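PDB 3FZ0: nucleoside hydrolase, putative, which belongs to the nucleoside hydrolase family and holds a calcium ion in an alpha/beta fold built around a mixed, mostly parallel beta sheet. Local coordinates for residues P282-V287 with E346-A351; G161-N166 with L288-P293; A286-V289 with E294-L297; I11-D14 with D18-I21. The protein carries 2 engineered substitutions. All blocks are in the same frame, centred on the assembly; numbering follows the deposited sequence.

Interaction 1. Residues P282-V287 with E346-A351; sequences PDAVAV and EMFLKA. With CA (calcium ion), chain G.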
loop_
_atom_site.group_PDB
_atom_site.type_symbol
_atom_site.label_atom_id
_atom_site.label_comp_id
_atom_site.label_asym_id
_atom_site.label_seq_id
_atom_site.Cartn_x
_atom_site.Cartn_y
_atom_site.Cartn_z
ATOM N N PRO B 282 15.112 -25.388 7.771
ATOM C CA PRO B 282 15.571 -24.300 6.882
ATOM C C PRO B 282 16.897 -23.657 7.225
ATOM O O PRO B 282 17.751 -23.506 6.321
ATOM C CB PRO B 282 14.429 -23.286 6.931
ATOM C CG PRO B 282 13.213 -24.156 7.173
ATOM C CD PRO B 282 13.723 -25.162 8.216
ATOM N N ASP B 283 17.092 -23.250 8.483
ATOM C CA ASP B 283 18.360 -22.562 8.837
ATOM C C ASP B 283 19.600 -23.413 8.601
ATOM O O ASP B 283 20.652 -22.877 8.274
ATOM C CB ASP B 283 18.331 -22.075 10.274
ATOM C CG ASP B 283 17.308 -20.989 10.488
ATOM O OD1 ASP B 283 16.973 -20.283 9.521
ATOM O OD2 ASP B 283 16.826 -20.830 11.629
ATOM N N ALA B 284 19.486 -24.733 8.743
ATOM C CA ALA B 284 20.638 -25.613 8.526
ATOM C C ALA B 284 21.022 -25.610 7.061
ATOM O O ALA B 284 22.213 -25.676 6.722
ATOM C CB ALA B 284 20.364 -27.042 9.015
ATOM N N VAL B 285 20.018 -25.507 6.186
ATOM C CA VAL B 285 20.270 -25.465 4.748
ATOM C C VAL B 285 21.048 -24.180 4.386
ATOM O O VAL B 285 21.985 -24.182 3.570
ATOM C CB VAL B 285 18.937 -25.641 3.922
ATOM C CG1 VAL B 285 19.175 -25.574 2.407
ATOM C CG2 VAL B 285 18.258 -26.956 4.241
ATOM N N ALA B 286 20.680 -23.073 5.014
ATOM C CA ALA B 286 21.343 -21.806 4.758
ATOM C C ALA B 286 22.815 -21.867 5.206
ATOM O O ALA B 286 23.713 -21.479 4.446
ATOM C CB ALA B 286 20.592 -20.658 5.465
ATOM N N VAL B 287 23.068 -22.331 6.437
ATOM C CA VAL B 287 24.458 -22.538 6.894
ATOM C C VAL B 287 25.248 -23.440 5.924
ATOM O O VAL B 287 26.396 -23.131 5.599
ATOM C CB VAL B 287 24.568 -23.057 8.379
ATOM C CG1 VAL B 287 25.987 -23.417 8.729
ATOM C CG2 VAL B 287 24.052 -21.971 9.350
ATOM N N GLU B 346 21.977 -34.920 -0.485
ATOM C CA GLU B 346 23.021 -35.825 -0.053
ATOM C C GLU B 346 24.106 -35.104 0.798
ATOM O O GLU B 346 24.446 -35.579 1.877
ATOM C CB GLU B 346 23.598 -36.518 -1.285
ATOM C CG GLU B 346 24.411 -37.773 -1.006
ATOM C CD GLU B 346 24.296 -38.812 -2.154
ATOM O OE1 GLU B 346 23.375 -38.673 -3.023
ATOM O OE2 GLU B 346 25.115 -39.789 -2.167
ATOM N N MET B 347 24.591 -33.939 0.334
ATOM C CA MET B 347 25.596 -33.175 1.084
ATOM C C MET B 347 25.021 -32.630 2.380
ATOM O O MET B 347 25.736 -32.552 3.387
ATOM C CB MET B 347 26.152 -32.014 0.275
ATOM C CG MET B 347 27.330 -32.342 -0.584
ATOM S SD MET B 347 28.059 -30.865 -1.329
ATOM C CE MET B 347 28.273 -29.846 0.085
ATOM N N PHE B 348 23.740 -32.247 2.343
ATOM C CA PHE B 348 23.017 -31.817 3.532
ATOM C C PHE B 348 22.902 -32.901 4.643
ATOM O O PHE B 348 23.212 -32.646 5.801
ATOM C CB PHE B 348 21.633 -31.313 3.141
ATOM C CG PHE B 348 20.797 -30.854 4.307
ATOM C CD1 PHE B 348 21.227 -29.807 5.113
ATOM C CD2 PHE B 348 19.572 -31.459 4.580
ATOM C CE1 PHE B 348 20.446 -29.347 6.172
ATOM C CE2 PHE B 348 18.773 -31.031 5.655
ATOM C CZ PHE B 348 19.200 -29.975 6.454
ATOM N N LEU B 349 22.485 -34.112 4.266
ATOM C CA LEU B 349 22.375 -35.203 5.200
ATOM C C LEU B 349 23.740 -35.552 5.798
ATOM O O LEU B 349 23.845 -35.820 6.997
ATOM C CB LEU B 349 21.739 -36.426 4.543
ATOM C CG LEU B 349 20.334 -36.297 3.942
ATOM C CD1 LEU B 349 19.816 -37.685 3.502
ATOM C CD2 LEU B 349 19.368 -35.646 4.909
ATOM N N LYS B 350 24.779 -35.526 4.966
ATOM C CA LYS B 350 26.118 -35.858 5.426
ATOM C C LYS B 350 26.581 -34.845 6.488
ATOM O O LYS B 350 27.178 -35.216 7.511
ATOM C CB LYS B 350 27.099 -35.919 4.265
ATOM C CG LYS B 350 28.453 -36.413 4.688
ATOM C CD LYS B 350 29.588 -35.797 3.855
ATOM C CE LYS B 350 30.880 -35.588 4.694
ATOM N NZ LYS B 350 31.227 -36.747 5.591
ATOM N N ALA B 351 26.284 -33.572 6.244
ATOM C CA ALA B 351 26.621 -32.499 7.195
ATOM C C ALA B 351 25.886 -32.690 8.532
ATOM O O ALA B 351 26.454 -32.417 9.601
ATOM C CB ALA B 351 26.300 -31.122 6.590
HETATM CA CA CA G . 15.570 -18.956 12.557
HETATM O O HOH W 1 14.837 -19.063 10.384
HETATM O O HOH W 2 13.309 -17.493 12.386
HETATM O O HOH W 3 13.856 -20.689 12.776
#

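Interaction 2. Residues G161-N166 with L288-P293; sequences GIVIMN and LVAIRP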
loop_
_atom_site.group_PDB
_atom_site.type_symbol
_atom_site.label_atom_id
_atom_site.label_comp_id
_atom_site.label_asym_id
_atom_site.label_seq_id
_atom_site.Cartn_x
_atom_site.Cartn_y
_atom_site.Cartn_z
ATOM N N GLY B 161 29.602 -12.971 0.889
ATOM C CA GLY B 161 29.698 -12.347 2.204
ATOM C C GLY B 161 28.452 -12.476 3.065
ATOM O O GLY B 161 28.520 -12.422 4.301
ATOM N N ILE B 162 27.301 -12.615 2.429
ATOM C CA ILE B 162 26.066 -12.751 3.198
ATOM C C ILE B 162 25.156 -13.832 2.629
ATOM O O ILE B 162 24.880 -13.911 1.438
ATOM C CB ILE B 162 25.342 -11.355 3.445
ATOM C CG1 ILE B 162 24.094 -11.510 4.333
ATOM C CG2 ILE B 162 25.048 -10.628 2.126
ATOM C CD1 ILE B 162 23.516 -10.180 4.859
ATOM N N VAL B 163 24.744 -14.720 3.506
ATOM C CA VAL B 163 23.759 -15.743 3.160
ATOM C C VAL B 163 22.610 -15.612 4.137
ATOM O O VAL B 163 22.824 -15.524 5.331
ATOM C CB VAL B 163 24.371 -17.130 3.214
ATOM C CG1 VAL B 163 23.406 -18.127 2.696
ATOM C CG2 VAL B 163 25.647 -17.163 2.403
ATOM N N ILE B 164 21.396 -15.533 3.620
ATOM C CA ILE B 164 20.217 -15.310 4.482
ATOM C C ILE B 164 19.157 -16.407 4.353
ATOM O O ILE B 164 18.837 -16.871 3.239
ATOM C CB ILE B 164 19.599 -13.900 4.239
ATOM C CG1 ILE B 164 19.024 -13.760 2.813
ATOM C CG2 ILE B 164 20.642 -12.819 4.541
ATOM C CD1 ILE B 164 18.275 -12.457 2.563
ATOM N N MET B 165 18.620 -16.861 5.478
ATOM C CA MET B 165 17.431 -17.735 5.373
ATOM C C MET B 165 16.213 -16.827 5.420
ATOM O O MET B 165 15.870 -16.291 6.461
ATOM C CB MET B 165 17.378 -18.836 6.455
ATOM C CG MET B 165 16.377 -19.909 6.114
ATOM S SD MET B 165 14.674 -19.337 6.292
ATOM C CE MET B 165 13.901 -19.988 4.812
ATOM N N ASN B 166 15.577 -16.670 4.267
ATOM C CA ASN B 166 14.665 -15.539 4.008
ATOM C C ASN B 166 13.837 -15.701 2.716
ATOM O O ASN B 166 14.349 -16.178 1.689
ATOM C CB ASN B 166 15.465 -14.225 3.982
ATOM C CG ASN B 166 14.564 -12.973 3.964
ATOM O OD1 ASN B 166 14.047 -12.570 2.913
ATOM N ND2 ASN B 166 14.407 -12.339 5.123
ATOM N N LEU B 288 24.634 -24.512 5.431
ATOM C CA LEU B 288 25.304 -25.357 4.450
ATOM C C LEU B 288 25.684 -24.593 3.170
ATOM O O LEU B 288 26.800 -24.756 2.629
ATOM C CB LEU B 288 24.438 -26.562 4.107
ATOM C CG LEU B 288 25.060 -27.540 3.117
ATOM C CD1 LEU B 288 26.073 -28.367 3.834
ATOM C CD2 LEU B 288 23.959 -28.402 2.555
ATOM N N VAL B 289 24.769 -23.755 2.687
ATOM C CA VAL B 289 25.031 -22.978 1.483
ATOM C C VAL B 289 26.233 -22.064 1.699
ATOM O O VAL B 289 27.060 -21.927 0.812
ATOM C CB VAL B 289 23.779 -22.219 1.005
ATOM C CG1 VAL B 289 24.124 -21.139 -0.023
ATOM C CG2 VAL B 289 22.783 -23.203 0.407
ATOM N N ALA B 290 26.318 -21.449 2.878
ATOM C CA ALA B 290 27.393 -20.511 3.200
ATOM C C ALA B 290 28.741 -21.164 3.213
ATOM O O ALA B 290 29.709 -20.604 2.740
ATOM C CB ALA B 290 27.158 -19.877 4.550
ATOM N N ILE B 291 28.827 -22.342 3.791
ATOM C CA ILE B 291 30.143 -22.935 3.982
ATOM C C ILE B 291 30.537 -23.991 2.941
ATOM O O ILE B 291 31.722 -24.224 2.744
ATOM C CB ILE B 291 30.397 -23.357 5.443
ATOM C CG1 ILE B 291 29.452 -24.437 5.908
ATOM C CG2 ILE B 291 30.178 -22.165 6.346
ATOM C CD1 ILE B 291 29.326 -24.474 7.470
ATOM N N ARG B 292 29.550 -24.595 2.272
ATOM C CA ARG B 292 29.834 -25.512 1.187
ATOM C C ARG B 292 29.121 -25.063 -0.064
ATOM O O ARG B 292 28.066 -25.598 -0.389
ATOM C CB ARG B 292 29.428 -26.945 1.544
ATOM C CG ARG B 292 30.008 -27.468 2.845
ATOM C CD ARG B 292 30.085 -28.970 2.836
ATOM N NE ARG B 292 31.348 -29.426 2.283
ATOM C CZ ARG B 292 31.515 -30.548 1.583
ATOM N NH1 ARG B 292 30.491 -31.350 1.333
ATOM N NH2 ARG B 292 32.728 -30.880 1.131
ATOM N N PRO B 293 29.706 -24.080 -0.783
ATOM C CA PRO B 293 29.034 -23.471 -1.944
ATOM C C PRO B 293 28.724 -24.486 -3.052
ATOM O O PRO B 293 27.853 -24.244 -3.873
ATOM C CB PRO B 293 30.055 -22.434 -2.446
ATOM C CG PRO B 293 31.408 -22.962 -1.944
ATOM C CD PRO B 293 31.055 -23.516 -0.575
#

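Interaction 3. Residues A286-V289 with E294-L297; sequences AVLV and ESVL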
loop_
_atom_site.group_PDB
_atom_site.type_symbol
_atom_site.label_atom_id
_atom_site.label_comp_id
_atom_site.label_asym_id
_atom_site.label_seq_id
_atom_site.Cartn_x
_atom_site.Cartn_y
_atom_site.Cartn_z
ATOM N N ALA B 286 20.680 -23.073 5.014
ATOM C CA ALA B 286 21.343 -21.806 4.758
ATOM C C ALA B 286 22.815 -21.867 5.206
ATOM O O ALA B 286 23.713 -21.479 4.446
ATOM C CB ALA B 286 20.592 -20.658 5.465
ATOM N N VAL B 287 23.068 -22.331 6.437
ATOM C CA VAL B 287 24.458 -22.538 6.894
ATOM C C VAL B 287 25.248 -23.440 5.924
ATOM O O VAL B 287 26.396 -23.131 5.599
ATOM C CB VAL B 287 24.568 -23.057 8.379
ATOM C CG1 VAL B 287 25.987 -23.417 8.729
ATOM C CG2 VAL B 287 24.052 -21.971 9.350
ATOM N N LEU B 288 24.634 -24.512 5.431
ATOM C CA LEU B 288 25.304 -25.357 4.450
ATOM C C LEU B 288 25.684 -24.593 3.170
ATOM O O LEU B 288 26.800 -24.756 2.629
ATOM C CB LEU B 288 24.438 -26.562 4.107
ATOM C CG LEU B 288 25.060 -27.540 3.117
ATOM C CD1 LEU B 288 26.073 -28.367 3.834
ATOM C CD2 LEU B 288 23.959 -28.402 2.555
ATOM N N VAL B 289 24.769 -23.755 2.687
ATOM C CA VAL B 289 25.031 -22.978 1.483
ATOM C C VAL B 289 26.233 -22.064 1.699
ATOM O O VAL B 289 27.060 -21.927 0.812
ATOM C CB VAL B 289 23.779 -22.219 1.005
ATOM C CG1 VAL B 289 24.124 -21.139 -0.023
ATOM C CG2 VAL B 289 22.783 -23.203 0.407
ATOM N N GLU B 294 29.433 -25.608 -3.053
ATOM C CA GLU B 294 29.249 -26.680 -4.026
ATOM C C GLU B 294 27.937 -27.440 -3.792
ATOM O O GLU B 294 27.502 -28.203 -4.649
ATOM C CB GLU B 294 30.457 -27.643 -4.037
ATOM C CG GLU B 294 30.677 -28.444 -2.710
ATOM C CD GLU B 294 31.587 -27.728 -1.650
ATOM O OE1 GLU B 294 31.672 -26.475 -1.637
ATOM O OE2 GLU B 294 32.220 -28.441 -0.818
ATOM N N SER B 295 27.304 -27.203 -2.643
ATOM C CA SER B 295 25.980 -27.767 -2.348
ATOM C C SER B 295 24.846 -27.103 -3.130
ATOM O O SER B 295 23.743 -27.629 -3.144
ATOM C CB SER B 295 25.660 -27.682 -0.857
ATOM O OG SER B 295 25.305 -26.353 -0.511
ATOM N N VAL B 296 25.120 -25.947 -3.739
ATOM C CA VAL B 296 24.136 -25.266 -4.552
ATOM C C VAL B 296 24.159 -25.945 -5.914
ATOM O O VAL B 296 25.090 -25.787 -6.663
ATOM C CB VAL B 296 24.434 -23.725 -4.656
ATOM C CG1 VAL B 296 23.548 -23.031 -5.701
ATOM C CG2 VAL B 296 24.316 -23.043 -3.295
ATOM N N LEU B 297 23.134 -26.717 -6.219
ATOM C CA LEU B 297 23.035 -27.392 -7.518
ATOM C C LEU B 297 22.431 -26.493 -8.601
ATOM O O LEU B 297 22.742 -26.647 -9.781
ATOM C CB LEU B 297 22.251 -28.711 -7.407
ATOM C CG LEU B 297 22.933 -29.862 -6.630
ATOM C CD1 LEU B 297 22.062 -31.151 -6.591
ATOM C CD2 LEU B 297 24.422 -30.159 -7.111
#

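Interaction 4. Residues I11-D14 with D18-I21; sequences IDTD and DDAI. With CA (calcium ion), chain G.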
loop_
_atom_site.group_PDB
_atom_site.type_symbol
_atom_site.label_atom_id
_atom_site.label_comp_id
_atom_site.label_asym_id
_atom_site.label_seq_id
_atom_site.Cartn_x
_atom_site.Cartn_y
_atom_site.Cartn_z
ATOM N N ILE B 11 26.894 -15.328 13.063
ATOM C CA ILE B 11 25.594 -15.929 12.838
ATOM C C ILE B 11 24.551 -15.115 13.597
ATOM O O ILE B 11 24.607 -14.949 14.830
ATOM C CB ILE B 11 25.549 -17.440 13.222
ATOM C CG1 ILE B 11 26.474 -18.244 12.309
ATOM C CG2 ILE B 11 24.100 -17.981 13.117
ATOM C CD1 ILE B 11 26.686 -19.670 12.737
ATOM N N ASP B 12 23.626 -14.553 12.843
ATOM C CA ASP B 12 22.542 -13.778 13.430
ATOM C C ASP B 12 21.332 -14.660 13.445
ATOM O O ASP B 12 21.006 -15.262 12.438
ATOM C CB ASP B 12 22.300 -12.504 12.633
ATOM C CG ASP B 12 21.344 -11.570 13.330
ATOM O OD1 ASP B 12 20.137 -11.698 13.045
ATOM O OD2 ASP B 12 21.768 -10.745 14.174
ATOM N N THR B 13 20.672 -14.747 14.590
ATOM C CA THR B 13 19.716 -15.811 14.811
ATOM C C THR B 13 18.596 -15.462 15.799
ATOM O O THR B 13 18.800 -14.684 16.746
ATOM C CB THR B 13 20.446 -17.139 15.288
ATOM O OG1 THR B 13 19.481 -18.168 15.526
ATOM C CG2 THR B 13 21.230 -16.910 16.566
ATOM N N ASP B 14 17.423 -16.051 15.579
ATOM C CA ASP B 14 16.340 -15.960 16.542
ATOM C C ASP B 14 16.151 -17.250 17.371
ATOM O O ASP B 14 15.109 -17.442 18.023
ATOM C CB ASP B 14 15.024 -15.491 15.901
ATOM C CG ASP B 14 14.400 -16.523 14.948
ATOM O OD1 ASP B 14 15.125 -17.323 14.320
ATOM O OD2 ASP B 14 13.162 -16.515 14.796
ATOM N N ASP B 18 15.658 -25.138 14.562
ATOM C CA ASP B 18 16.495 -25.208 13.349
ATOM C C ASP B 18 17.694 -24.249 13.361
ATOM O O ASP B 18 18.743 -24.542 12.793
ATOM C CB ASP B 18 15.659 -25.186 12.051
ATOM C CG ASP B 18 15.016 -23.828 11.770
ATOM O OD1 ASP B 18 14.343 -23.269 12.683
ATOM O OD2 ASP B 18 15.222 -23.325 10.619
ATOM N N ASP B 19 17.580 -23.136 14.070
ATOM C CA ASP B 19 18.764 -22.313 14.353
ATOM C C ASP B 19 19.855 -23.089 15.118
ATOM O O ASP B 19 21.055 -22.946 14.846
ATOM C CB ASP B 19 18.379 -21.076 15.157
ATOM C CG ASP B 19 17.349 -20.224 14.459
ATOM O OD1 ASP B 19 16.150 -20.549 14.505
ATOM O OD2 ASP B 19 17.719 -19.193 13.850
ATOM N N ALA B 20 19.450 -23.884 16.103
ATOM C CA ALA B 20 20.410 -24.671 16.873
ATOM C C ALA B 20 21.118 -25.693 15.991
ATOM O O ALA B 20 22.333 -25.778 16.065
ATOM C CB ALA B 20 19.755 -25.341 18.077
ATOM N N ILE B 21 20.373 -26.459 15.179
ATOM C CA ILE B 21 20.971 -27.418 14.233
ATOM C C ILE B 21 21.936 -26.680 13.275
ATOM O O ILE B 21 23.027 -27.173 12.981
ATOM C CB ILE B 21 19.890 -28.181 13.378
ATOM C CG1 ILE B 21 18.945 -28.987 14.282
ATOM C CG2 ILE B 21 20.568 -29.087 12.284
ATOM C CD1 ILE B 21 19.618 -30.057 15.133
HETATM CA CA CA G . 15.570 -18.956 12.557
HETATM O O HOH W 3 13.856 -20.689 12.776
HETATM O O HOH W 1 14.837 -19.063 10.384
HETATM O O HOH W 2 13.309 -17.493 12.386
#

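Interaction 1. Residues P282-V287 with E346-A351
Phe348 of helix 345-356 thrusts its ring at helix 282-291 and meets two neighbouring residues there, Ala284 at its edge and Val285 over one face. With CG anti to the backbone N (chi1 179°), the benzyl group reaches the other helix, and CE1 leads the approach. Ala284 CB lies near the ring plane, 3.7 Å from Phe348 CE1. Val285 comes in by its CG2 branch alone, at about a right angle to the Phe348 side chain. Val285 CG2 sits 4.0 Å from the centroid of the Phe348 ring and 22° off its normal, displaced toward the rim, which makes it a CH-pi contact. The valine torsion (chi1 179°) sets CG2 beside its own backbone N, on the side that Phe348 occupies. Asp283, next to Ala284 on the same turn, serves the calcium ion instead: Asp283 OD2 binds the metal at 2.4 Å, while Asp283 OD1 accepts a hydrogen bond from a calcium-bound water, holding the carboxylate at two points. Its backbone N is hydrogen-bonded to Asp18. No hydrogen bond joins the two segments, so the contact rests on dispersion and the weak CH-pi term, and adjacent residues of one helix turn serve a buried apolar interface and the metal site.

Interaction 2. Residues G161-N166 with L288-P293
Val163, on strand 162-165, packs both of its methyl groups against helix 282-291, one on Val289 and the other on Ala290. The apolar contacts divide neatly between the branches. CG2 of Val163 bears on Ala290 CB at 3.8 Å and comes almost as near to its CA, since alanine lets the valine approach the helix backbone. CG1 of Val163, anti to its backbone N at chi1 -173°, instead meets Val289 CG1 at 4.1 Å, where the two valine side chains cross obliquely. No hydrogen bond crosses between the two segments; polar bonds hold each within its own surroundings. Val163 is hydrogen-bonded through its backbone to Leu131 and Ala133, and Ile162 and Ile164 to Gln204, which fixes the strand between its parallel neighbours 127-133 and 203-206. Near the end of the helix, Arg292 N donates to Leu288 O at 2.8 Å, while Ala290 O is hydrogen-bonded to the side chain of Gln130. The contact is thus the ordinary packing of a helix on a face of the central sheet in an alpha/beta fold. Strand and helix keep their own backbone bonds, and the spacing at this point probably depends on how three buried apolar side chains fit together.

Interaction 3. Residues A286-V289 with E294-L297
Val296 overlaps Val289 at the point where helix 282-291 gives way, through a short 3-10 turn, to strand 296-306 of the mixed sheet. In this alpha/beta fold the end of the helix and the start of the following strand are joined by a tight connection of four residues. The CG2 methyl of Val296 fits against both branches of Val289, at 3.8 Å from Val289 CG1 and 4.0 Å from Val289 CG2, the two side chains slanting across one another. Val296 also touches Ile340 on the adjoining antiparallel strand, and Val289 touches Val343 of that strand, so the pair lies between helix and sheet. Leu288 covers the turn from a different angle: its CG and CD2 pack on Ser295, with Leu288 CD2 3.9 Å from Ser295 CB. The hydroxyl of Ser295 makes no hydrogen bond to the helix segment 286-289. It is instead hydrogen-bonded to the carbonyl of Arg292, inside the turn itself, which gives this buried polar group a partner. A chi1 of 76° places Ser295 OG between its own backbone N and carbonyl carbon, and there the oxygen rests 3.8 Å from Leu288 CG.

Interaction 4. Residues I11-D14 with D18-I21
This is a polar, metal-centred contact between the end of strand 6-13 and the first turn of helix 17-27, inside the beta-alpha-beta unit that opens the fold. The sequence running from Asp12 to Asp19 is the N-terminal aspartate cluster of nucleoside hydrolases, with the pattern Asp-Thr-Asp and, after three intervening residues, Asp-Asp. Calcium joins the two sides. Asp14 binds it from the strand end through OD1 alone, at 2.4 Å, whereas Asp19 grips it from the helix with both carboxylate oxygens, OD1 at 2.6 Å and OD2 at 2.5 Å. The two carboxylate planes stand 73° apart, and their oxygens come close because both bind the metal: Asp14 OD1 lies 3.2 Å from Asp19 OD2 without a hydrogen bond. Three waters, Asp283 and the backbone oxygen of Leu134 complete an eightfold shell. Second-shell bonds hold the ligands in place. Asp14 OD2 is hydrogen-bonded to the backbone N of Asn43, Asp19 OD1 to that of Gly16, and Asp18 OD1 accepts a bond from one of the calcium waters at 2.6 Å. The closest link from strand to helix comes from Thr13, whose chi1 of 179° sets OG1 on the side facing Asp19; the same hydroxyl is also hydrogen-bonded to Cys15 N. Asp19 OD2 serves calcium and threonine at once: Thr13 OG1 donates to it over 2.6 Å, arriving 42° out of the carboxylate plane.

In the fold
From the N terminus, interaction 4 closes first, across the short loop that joins strand 6-13 to helix 17-27, and it is complete before the others begin. Interaction 2 opens on strand 162-165 and returns only at 288-293, after more than a hundred residues. Interaction 1 starts within that span, at 282-287, and ends at 346-351 near the C terminus, so the two cross. Interaction 3 closes the short loop after helix 282-291 and lies within the span of interaction 1, sharing residues with interactions 1 and 2. Helix 282-291 thus ties together the central sheet, its outer antiparallel part and helix 345-356, while the calcium ion links interactions 1 and 4.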